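Local coordinates for Glyco_hydro_cc domain-containing protein (Blastomyces gilchristii, PDB 6UB0) that hydrolyses beta-1,3-glucan as a curdlan-specific exo-beta-1,3-glucanase of glycoside hydrolase family 128, subgroup III, at residues W122-L127 against G164-I169; S67-A72 against I136-V141; G181-Q186 against L220-K225. One frame throughout, in Å; residues are numbered along the deposited sequence.

Contact 1. Residues W122-L127 against G164-I169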
loop_
_atom_site.group_PDB
_atom_site.type_symbol
_atom_site.label_atom_id
_atom_site.label_comp_id
_atom_site.label_asym_id
_atom_site.label_seq_id
_atom_site.Cartn_x
_atom_site.Cartn_y
_atom_site.Cartn_z
ATOM N N TRP A 122 -7.662 10.471 -10.274
ATOM C CA TRP A 122 -7.537 9.202 -11.024
ATOM C C TRP A 122 -8.377 8.149 -10.307
ATOM O O TRP A 122 -9.120 7.376 -10.993
ATOM C CB TRP A 122 -6.082 8.792 -11.203
ATOM C CG TRP A 122 -5.924 7.606 -12.102
ATOM C CD1 TRP A 122 -5.447 7.557 -13.378
ATOM C CD2 TRP A 122 -6.145 6.242 -11.716
ATOM N NE1 TRP A 122 -5.445 6.273 -13.862
ATOM C CE2 TRP A 122 -5.872 5.436 -12.854
ATOM C CE3 TRP A 122 -6.615 5.640 -10.552
ATOM C CZ2 TRP A 122 -6.010 4.052 -12.821
ATOM C CZ3 TRP A 122 -6.801 4.283 -10.546
ATOM C CH2 TRP A 122 -6.468 3.500 -11.648
ATOM N N MET A 123 -8.290 8.083 -8.973
ATOM C CA MET A 123 -9.109 7.101 -8.218
ATOM C C MET A 123 -10.585 7.335 -8.562
ATOM O O MET A 123 -11.291 6.346 -8.836
ATOM C CB MET A 123 -8.925 7.195 -6.700
ATOM C CG MET A 123 -9.364 5.931 -5.988
ATOM S SD MET A 123 -8.448 4.439 -6.456
ATOM C CE MET A 123 -7.050 4.591 -5.316
ATOM N N GLN A 124 -11.047 8.581 -8.587
ATOM C CA GLN A 124 -12.500 8.803 -8.813
ATOM C C GLN A 124 -12.890 8.396 -10.252
ATOM O O GLN A 124 -13.933 7.717 -10.438
ATOM C CB GLN A 124 -12.916 10.214 -8.467
ATOM C CG GLN A 124 -14.432 10.288 -8.441
ATOM C CD GLN A 124 -14.932 11.612 -7.956
ATOM O OE1 GLN A 124 -14.810 11.953 -6.785
ATOM N NE2 GLN A 124 -15.561 12.337 -8.860
ATOM N N GLY A 125 -12.028 8.707 -11.222
ATOM C CA GLY A 125 -12.166 8.304 -12.640
ATOM C C GLY A 125 -12.193 6.797 -12.773
ATOM O O GLY A 125 -13.072 6.226 -13.456
ATOM N N PHE A 126 -11.263 6.136 -12.117
ATOM C CA PHE A 126 -11.296 4.676 -11.985
ATOM C C PHE A 126 -12.578 4.216 -11.263
ATOM O O PHE A 126 -13.220 3.243 -11.733
ATOM C CB PHE A 126 -10.042 4.233 -11.240
ATOM C CG PHE A 126 -10.080 2.800 -10.816
ATOM C CD1 PHE A 126 -9.787 1.810 -11.729
ATOM C CD2 PHE A 126 -10.398 2.444 -9.514
ATOM C CE1 PHE A 126 -9.809 0.476 -11.366
ATOM C CE2 PHE A 126 -10.406 1.119 -9.145
ATOM C CZ PHE A 126 -10.100 0.136 -10.058
ATOM N N LEU A 127 -12.951 4.839 -10.143
ATOM C CA LEU A 127 -14.158 4.394 -9.408
ATOM C C LEU A 127 -15.413 4.649 -10.272
ATOM O O LEU A 127 -16.337 3.806 -10.275
ATOM C CB LEU A 127 -14.182 5.146 -8.085
ATOM C CG LEU A 127 -13.093 4.713 -7.105
ATOM C CD1 LEU A 127 -13.199 5.482 -5.803
ATOM C CD2 LEU A 127 -13.154 3.229 -6.852
ATOM N N GLY A 164 -13.327 6.876 -0.887
ATOM C CA GLY A 164 -13.668 5.431 -0.822
ATOM C C GLY A 164 -15.086 5.181 -0.313
ATOM O O GLY A 164 -15.841 4.366 -0.937
ATOM N N GLN A 165 -15.468 5.872 0.762
ATOM C CA GLN A 165 -16.800 5.727 1.411
ATOM C C GLN A 165 -17.899 6.193 0.447
ATOM O O GLN A 165 -18.887 5.441 0.323
ATOM C CB GLN A 165 -16.772 6.393 2.787
ATOM C CG GLN A 165 -15.815 5.643 3.698
ATOM C CD GLN A 165 -15.645 6.227 5.075
ATOM O OE1 GLN A 165 -16.253 7.241 5.420
ATOM N NE2 GLN A 165 -14.809 5.582 5.879
ATOM N N LYS A 166 -17.701 7.302 -0.281
ATOM C CA LYS A 166 -18.710 7.788 -1.263
ATOM C C LYS A 166 -19.005 6.636 -2.241
ATOM O O LYS A 166 -20.183 6.442 -2.562
ATOM C CB LYS A 166 -18.276 9.101 -1.938
ATOM C CG LYS A 166 -19.234 9.646 -2.997
ATOM C CD LYS A 166 -19.262 11.165 -3.159
ATOM C CE LYS A 166 -17.913 11.772 -3.486
ATOM N NZ LYS A 166 -17.193 11.034 -4.551
ATOM N N TYR A 167 -17.992 5.859 -2.650
ATOM C CA TYR A 167 -18.140 4.693 -3.571
ATOM C C TYR A 167 -18.352 3.374 -2.790
ATOM O O TYR A 167 -18.285 2.310 -3.421
ATOM C CB TYR A 167 -16.976 4.689 -4.578
ATOM C CG TYR A 167 -17.028 5.822 -5.582
ATOM C CD1 TYR A 167 -16.588 7.098 -5.248
ATOM C CD2 TYR A 167 -17.539 5.630 -6.865
ATOM C CE1 TYR A 167 -16.649 8.144 -6.155
ATOM C CE2 TYR A 167 -17.613 6.668 -7.780
ATOM C CZ TYR A 167 -17.165 7.929 -7.425
ATOM O OH TYR A 167 -17.239 8.951 -8.318
ATOM N N GLY A 168 -18.621 3.412 -1.468
ATOM C CA GLY A 168 -18.991 2.225 -0.654
ATOM C C GLY A 168 -17.842 1.261 -0.333
ATOM O O GLY A 168 -18.088 0.054 -0.074
ATOM N N ILE A 169 -16.620 1.775 -0.318
ATOM C CA ILE A 169 -15.368 1.043 0.039
ATOM C C ILE A 169 -14.948 1.581 1.400
ATOM O O ILE A 169 -14.674 2.766 1.468
ATOM C CB ILE A 169 -14.301 1.254 -1.059
ATOM C CG1 ILE A 169 -14.956 1.166 -2.443
ATOM C CG2 ILE A 169 -13.140 0.285 -0.878
ATOM C CD1 ILE A 169 -14.024 0.946 -3.613
#

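Contact 2. Residues S67-A72 against I136-V141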
loop_
_atom_site.group_PDB
_atom_site.type_symbol
_atom_site.label_atom_id
_atom_site.label_comp_id
_atom_site.label_asym_id
_atom_site.label_seq_id
_atom_site.Cartn_x
_atom_site.Cartn_y
_atom_site.Cartn_z
ATOM N N SER A 67 -2.642 -16.127 2.194
ATOM C CA SER A 67 -2.706 -14.656 2.000
ATOM C C SER A 67 -4.181 -14.265 1.974
ATOM O O SER A 67 -4.953 -14.927 1.248
ATOM C CB SER A 67 -1.983 -14.252 0.746
ATOM O OG SER A 67 -0.571 -14.416 0.887
ATOM N N LYS A 68 -4.577 -13.315 2.812
ATOM C CA LYS A 68 -5.993 -12.901 2.954
ATOM C C LYS A 68 -6.310 -11.776 1.960
ATOM O O LYS A 68 -7.466 -11.367 1.878
ATOM C CB LYS A 68 -6.234 -12.496 4.406
ATOM C CG LYS A 68 -5.845 -13.598 5.393
ATOM C CD LYS A 68 -5.701 -13.157 6.819
ATOM C CE LYS A 68 -6.968 -13.345 7.627
ATOM N NZ LYS A 68 -6.647 -13.690 9.031
ATOM N N ASN A 69 -5.298 -11.224 1.315
ATOM C CA ASN A 69 -5.439 -9.894 0.678
ATOM C C ASN A 69 -4.654 -9.879 -0.625
ATOM O O ASN A 69 -3.636 -10.533 -0.716
ATOM C CB ASN A 69 -4.932 -8.747 1.562
ATOM C CG ASN A 69 -5.765 -8.499 2.795
ATOM O OD1 ASN A 69 -6.845 -7.967 2.697
ATOM N ND2 ASN A 69 -5.295 -8.930 3.966
ATOM N N LEU A 70 -5.143 -9.129 -1.610
ATOM C CA LEU A 70 -4.423 -8.938 -2.878
ATOM C C LEU A 70 -4.452 -7.448 -3.210
ATOM O O LEU A 70 -5.543 -6.831 -3.090
ATOM C CB LEU A 70 -5.091 -9.696 -4.019
ATOM C CG LEU A 70 -5.162 -11.211 -3.868
ATOM C CD1 LEU A 70 -6.037 -11.793 -4.960
ATOM C CD2 LEU A 70 -3.778 -11.819 -3.892
ATOM N N LEU A 71 -3.356 -6.942 -3.750
ATOM C CA LEU A 71 -3.259 -5.501 -4.175
ATOM C C LEU A 71 -3.220 -5.382 -5.705
ATOM O O LEU A 71 -2.519 -6.184 -6.381
ATOM C CB LEU A 71 -1.997 -4.824 -3.638
ATOM C CG LEU A 71 -1.934 -4.616 -2.142
ATOM C CD1 LEU A 71 -0.493 -4.502 -1.689
ATOM C CD2 LEU A 71 -2.766 -3.435 -1.655
ATOM N N ALA A 72 -3.801 -4.297 -6.211
ATOM C CA ALA A 72 -3.826 -4.016 -7.656
ATOM C C ALA A 72 -2.715 -3.026 -8.016
ATOM O O ALA A 72 -1.813 -2.822 -7.188
ATOM C CB ALA A 72 -5.181 -3.503 -8.040
ATOM N N ILE A 136 -14.007 -4.299 -4.647
ATOM C CA ILE A 136 -12.926 -3.549 -3.941
ATOM C C ILE A 136 -13.282 -3.505 -2.460
ATOM O O ILE A 136 -14.298 -2.873 -2.113
ATOM C CB ILE A 136 -12.721 -2.125 -4.497
ATOM C CG1 ILE A 136 -12.422 -2.115 -5.999
ATOM C CG2 ILE A 136 -11.619 -1.413 -3.720
ATOM C CD1 ILE A 136 -12.697 -0.791 -6.683
ATOM N N ASP A 137 -12.432 -4.109 -1.638
ATOM C CA ASP A 137 -12.552 -4.170 -0.158
ATOM C C ASP A 137 -11.841 -2.976 0.445
ATOM O O ASP A 137 -12.207 -2.616 1.542
ATOM C CB ASP A 137 -11.981 -5.464 0.440
ATOM C CG ASP A 137 -12.796 -6.666 0.026
ATOM O OD1 ASP A 137 -13.866 -6.815 0.586
ATOM O OD2 ASP A 137 -12.397 -7.377 -0.925
ATOM N N PHE A 138 -10.829 -2.403 -0.228
ATOM C CA PHE A 138 -10.051 -1.273 0.363
ATOM C C PHE A 138 -9.321 -0.508 -0.740
ATOM O O PHE A 138 -9.007 -1.116 -1.748
ATOM C CB PHE A 138 -9.123 -1.814 1.457
ATOM C CG PHE A 138 -8.026 -2.722 0.964
ATOM C CD1 PHE A 138 -6.799 -2.207 0.568
ATOM C CD2 PHE A 138 -8.202 -4.095 0.927
ATOM C CE1 PHE A 138 -5.793 -3.045 0.117
ATOM C CE2 PHE A 138 -7.204 -4.941 0.457
ATOM C CZ PHE A 138 -5.991 -4.418 0.066
ATOM N N LEU A 139 -9.221 0.809 -0.606
ATOM C CA LEU A 139 -8.383 1.678 -1.477
ATOM C C LEU A 139 -6.938 1.575 -0.999
ATOM O O LEU A 139 -6.724 1.574 0.178
ATOM C CB LEU A 139 -8.805 3.150 -1.399
ATOM C CG LEU A 139 -10.255 3.484 -1.756
ATOM C CD1 LEU A 139 -10.429 4.991 -1.938
ATOM C CD2 LEU A 139 -10.679 2.776 -3.038
ATOM N N ALA A 140 -6.002 1.589 -1.941
ATOM C CA ALA A 140 -4.566 1.725 -1.653
ATOM C C ALA A 140 -4.197 3.143 -2.099
ATOM O O ALA A 140 -4.577 3.549 -3.220
ATOM C CB ALA A 140 -3.771 0.666 -2.374
ATOM N N VAL A 141 -3.507 3.896 -1.254
ATOM C CA VAL A 141 -2.980 5.248 -1.613
ATOM C C VAL A 141 -1.531 5.434 -1.133
ATOM O O VAL A 141 -1.059 4.721 -0.218
ATOM C CB VAL A 141 -3.859 6.344 -0.976
ATOM C CG1 VAL A 141 -5.330 6.207 -1.429
ATOM C CG2 VAL A 141 -3.678 6.349 0.534
#

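Contact 3. Residues G181-Q186 against L220-K225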
loop_
_atom_site.group_PDB
_atom_site.type_symbol
_atom_site.label_atom_id
_atom_site.label_comp_id
_atom_site.label_asym_id
_atom_site.label_seq_id
_atom_site.Cartn_x
_atom_site.Cartn_y
_atom_site.Cartn_z
ATOM N N GLY A 181 13.709 14.276 4.153
ATOM C CA GLY A 181 14.669 15.110 4.896
ATOM C C GLY A 181 15.646 14.275 5.691
ATOM O O GLY A 181 15.686 13.062 5.470
ATOM N N ASP A 182 16.427 14.898 6.584
ATOM C CA ASP A 182 17.488 14.186 7.356
ATOM C C ASP A 182 16.830 13.212 8.346
ATOM O O ASP A 182 15.589 13.215 8.469
ATOM C CB ASP A 182 18.449 15.171 8.020
ATOM C CG ASP A 182 17.850 16.048 9.109
ATOM O OD1 ASP A 182 16.922 15.592 9.809
ATOM O OD2 ASP A 182 18.353 17.191 9.267
ATOM N N GLU A 183 17.638 12.408 9.032
ATOM C CA GLU A 183 17.147 11.340 9.944
ATOM C C GLU A 183 16.189 11.939 10.985
ATOM O O GLU A 183 15.119 11.330 11.245
ATOM C CB GLU A 183 18.305 10.621 10.640
ATOM C CG GLU A 183 19.204 9.839 9.701
ATOM C CD GLU A 183 19.712 8.522 10.267
ATOM O OE1 GLU A 183 19.775 8.383 11.512
ATOM O OE2 GLU A 183 20.022 7.627 9.461
ATOM N N GLU A 184 16.537 13.071 11.598
ATOM C CA GLU A 184 15.707 13.620 12.709
ATOM C C GLU A 184 14.332 14.048 12.170
ATOM O O GLU A 184 13.306 13.785 12.870
ATOM C CB GLU A 184 16.412 14.767 13.435
ATOM C CG GLU A 184 15.700 15.150 14.723
ATOM C CD GLU A 184 16.066 14.319 15.941
ATOM O OE1 GLU A 184 15.707 13.130 16.004
ATOM O OE2 GLU A 184 16.727 14.891 16.843
ATOM N N ALA A 185 14.329 14.662 10.969
ATOM C CA ALA A 185 13.158 15.210 10.233
ATOM C C ALA A 185 12.088 14.073 9.862
ATOM O O ALA A 185 10.963 14.214 10.253
ATOM C CB ALA A 185 13.655 15.855 8.938
ATOM N N GLN A 186 12.793 12.916 9.566
ATOM C CA GLN A 186 12.033 11.658 9.287
ATOM C C GLN A 186 11.467 11.071 10.594
ATOM O O GLN A 186 10.251 10.751 10.655
ATOM C CB GLN A 186 12.929 10.687 8.532
ATOM C CG GLN A 186 13.414 11.238 7.215
ATOM C CD GLN A 186 14.259 10.271 6.428
ATOM O OE1 GLN A 186 14.132 9.063 6.555
ATOM N NE2 GLN A 186 15.146 10.809 5.608
ATOM N N LEU A 220 19.564 -1.521 11.174
ATOM C CA LEU A 220 18.511 -0.468 11.263
ATOM C C LEU A 220 19.226 0.875 11.346
ATOM O O LEU A 220 20.123 0.990 12.139
ATOM C CB LEU A 220 17.607 -0.587 12.491
ATOM C CG LEU A 220 16.541 -1.683 12.521
ATOM C CD1 LEU A 220 15.723 -1.561 13.787
ATOM C CD2 LEU A 220 15.620 -1.623 11.322
ATOM N N THR A 221 18.777 1.850 10.568
ATOM C CA THR A 221 19.064 3.290 10.779
ATOM C C THR A 221 18.237 3.780 11.972
ATOM O O THR A 221 17.464 2.996 12.516
ATOM C CB THR A 221 18.738 4.078 9.501
ATOM O OG1 THR A 221 17.321 4.286 9.496
ATOM C CG2 THR A 221 19.194 3.363 8.246
ATOM N N SER A 222 18.337 5.066 12.340
ATOM C CA SER A 222 17.556 5.638 13.477
ATOM C C SER A 222 16.086 5.798 13.081
ATOM O O SER A 222 15.181 5.772 13.973
ATOM C CB SER A 222 18.119 6.940 13.957
ATOM O OG SER A 222 17.460 8.019 13.324
ATOM N N VAL A 223 15.854 5.968 11.781
ATOM C CA VAL A 223 14.468 6.001 11.238
ATOM C C VAL A 223 13.839 4.607 11.392
ATOM O O VAL A 223 12.666 4.538 11.788
ATOM C CB VAL A 223 14.468 6.514 9.794
ATOM C CG1 VAL A 223 13.049 6.826 9.320
ATOM C CG2 VAL A 223 15.369 7.734 9.648
ATOM N N GLY A 224 14.596 3.559 11.068
ATOM C CA GLY A 224 14.243 2.138 11.279
ATOM C C GLY A 224 13.743 1.847 12.687
ATOM O O GLY A 224 12.658 1.221 12.846
ATOM N N LYS A 225 14.524 2.222 13.691
ATOM C CA LYS A 225 14.172 2.028 15.124
ATOM C C LYS A 225 12.849 2.697 15.474
ATOM O O LYS A 225 12.062 2.096 16.209
ATOM C CB LYS A 225 15.208 2.672 16.040
ATOM C CG LYS A 225 16.498 1.900 16.236
ATOM C CD LYS A 225 17.562 2.766 16.903
ATOM C CE LYS A 225 18.767 1.985 17.385
ATOM N NZ LYS A 225 19.445 2.662 18.521
#

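Contact 1. Residues W122-L127 against G164-I169
A CH-pi contact between Leu127 and Tyr167 joins two helices on the outside of the TIM barrel. Leu127 lies on helix 119-130. Tyr167 is the first residue to leave helical geometry after helix 150-166. Their alpha carbons, 7.1 Å apart, are the nearest pair of alpha carbons across the contact. Leu127 CB sits over one face of the Tyr167 ring, 3.7 Å from the ring centroid and 16° off the normal. It is offset toward the rim, and its nearest ring atom is CD2. Leu127 CD1 reaches the ring as well, 3.8 Å from Tyr167 CD1. The other branch turns to Ile169, two residues on from Tyr167: Leu127 CD2 meets Ile169 CD1 at 4.1 Å.

Gln124 lies one turn earlier on the same helix. Its CG is anti to the backbone N (chi1 -168°), which carries CG to the phenol end of Tyr167. Gln124 CG is 3.1 Å from Tyr167 OH, and the two side chains cross at about a right angle. The hydroxyl has its hydrogen bond with Asp128 OD1, on the same helix as Gln124. At the outer margin, Lys166 bends at chi3 and chi4, and its NZ gives a weak hydrogen bond to Gln124 OE1 at 3.4 Å.

A Schellman motif sets the end of helix 150-166. Ile169 N bonds to Gly164 O and Gly168 N bonds to Gln165 O, with Gly168 as the C-prime residue at positive phi. The turn brings both Tyr167 and Ile169 against Leu127. Leu163, one turn back on helix 150-166, is touched by Met123, Gln124 and Leu127. Met123 and Phe126 also pack on strand 105-111, and Phe126 reaches Ala89 of helix 86-96.

Contact 2. Residues S67-A72 against I136-V141
Phe138 meets the CD2 methyl of Leu71 at the edge of its ring, near the ring plane. Leu71 CD2 is 3.5 Å from Phe138 CE1 and 3.8 Å from Phe138 CZ. The two side chains cross at about a right angle. Phe138 CG lies between its own backbone N and carbonyl carbon (chi1 66°), the crowded position, and the ring extends toward strand 69-71. The same methyl of Leu71 also faces Ala140, with CD2 4.3 Å from Ala140 CB. One leucine branch thus touches two residues of strand 138-146 that alternate along the strand and point the same way.

Near another ring atom, Asn69 OD1 comes obliquely within 3.8 Å of Phe138 CE2. The amide and ring planes stand 78° apart. This is a van der Waals approach, and the polar atoms of Asn69 are used by others. Its ND2 bonds to Glu41 OE2, and its OD1 takes a weak bond from Arg105 NH1. The buried amide is therefore paired beside the aromatic ring.

The two strands do not pair with each other. Their short axes approach to 9.4 Å, and their directions differ by 45°. Side chains bridge the gap inside the beta-barrel, as expected where the sheet of a TIM barrel curves round its core. Strand 105-111 runs between the two strands in the parallel sheet. On the far side of strand 138-146 comes strand 172-180, whose Trp173 stacks with Phe138 and is also touched by Asn69 and Leu71.

Contact 3. Residues G181-Q186 against L220-K225
Glu183, Val223 and Gln186 carry this contact between the first turns of two helices of the TIM barrel, each of which opens with a side-chain N-cap. Helix 183-199 is capped by Asp182 and helix 222-229 by Thr221. The nearest alpha carbons are those of Glu183 and Val223, 6.1 Å apart.

Glu183 has the most surface covered. Its CG is anti to the carbonyl carbon (chi1 -65°), and beyond it the chain bends at chi2. The carboxylate ends over the start of the second helix. Ser222 OG donates a hydrogen bond of 3.0 Å to Glu183 OE1. The hydroxyl comes from well above the carboxylate plane, 52° out of it. The other oxygen, Glu183 OE2, lies 3.8 Å from Thr221 CB. A negative group beside the N-terminus of helix 222-229 would probably be favoured by that helix's dipole.

Val223 is the buried member. Its methyls lie against Gln186, and the two side chains cross at about a right angle. Gln186 CB is 3.9 Å from Val223 CG1. The placement of the Gln186 amide is doubtful, because its NE2 lies too close to Gly181 O for a sound bond. Val223 CG2 also comes near the backbone oxygen of Glu183. Val223 also touches Leu190 of helix 183-199, while Ser222 touches Val187 of the same helix. The contact therefore continues along one side of helix 183-199.

The caps fix both first turns. Asp182 OD1 accepts from Ala185 N at 3.0 Å and is met nearly along its C-O axis. Thr221 OG1 hydrogen-bonds to Leu214 O, which ties this cap to the preceding chain. In the second cap it accepts from Gly224 N at 3.2 Å, with an N-H...O angle of 173°.

Overall arrangement
All three contacts belong to one TIM-barrel catalytic core. Contacts 1 and 2 are neighbours, with centres 14 Å apart, and their segments alternate along the chain. Helix 119-130, strand 138-146 and helix 150-166 follow in order, so strand 138-146 comes between the two helices in sequence. They touch directly: Ile169 CD1 is 3.4 Å from Ile136 CG2. Contact 3 comes later in the chain. Its centre is 34 Å from that of contact 1, on the opposite side of the chain's centre, and 28 Å from that of contact 2. It touches neither. The first two thus tie barrel interior to outer helices, and the third joins two helix starts far from them.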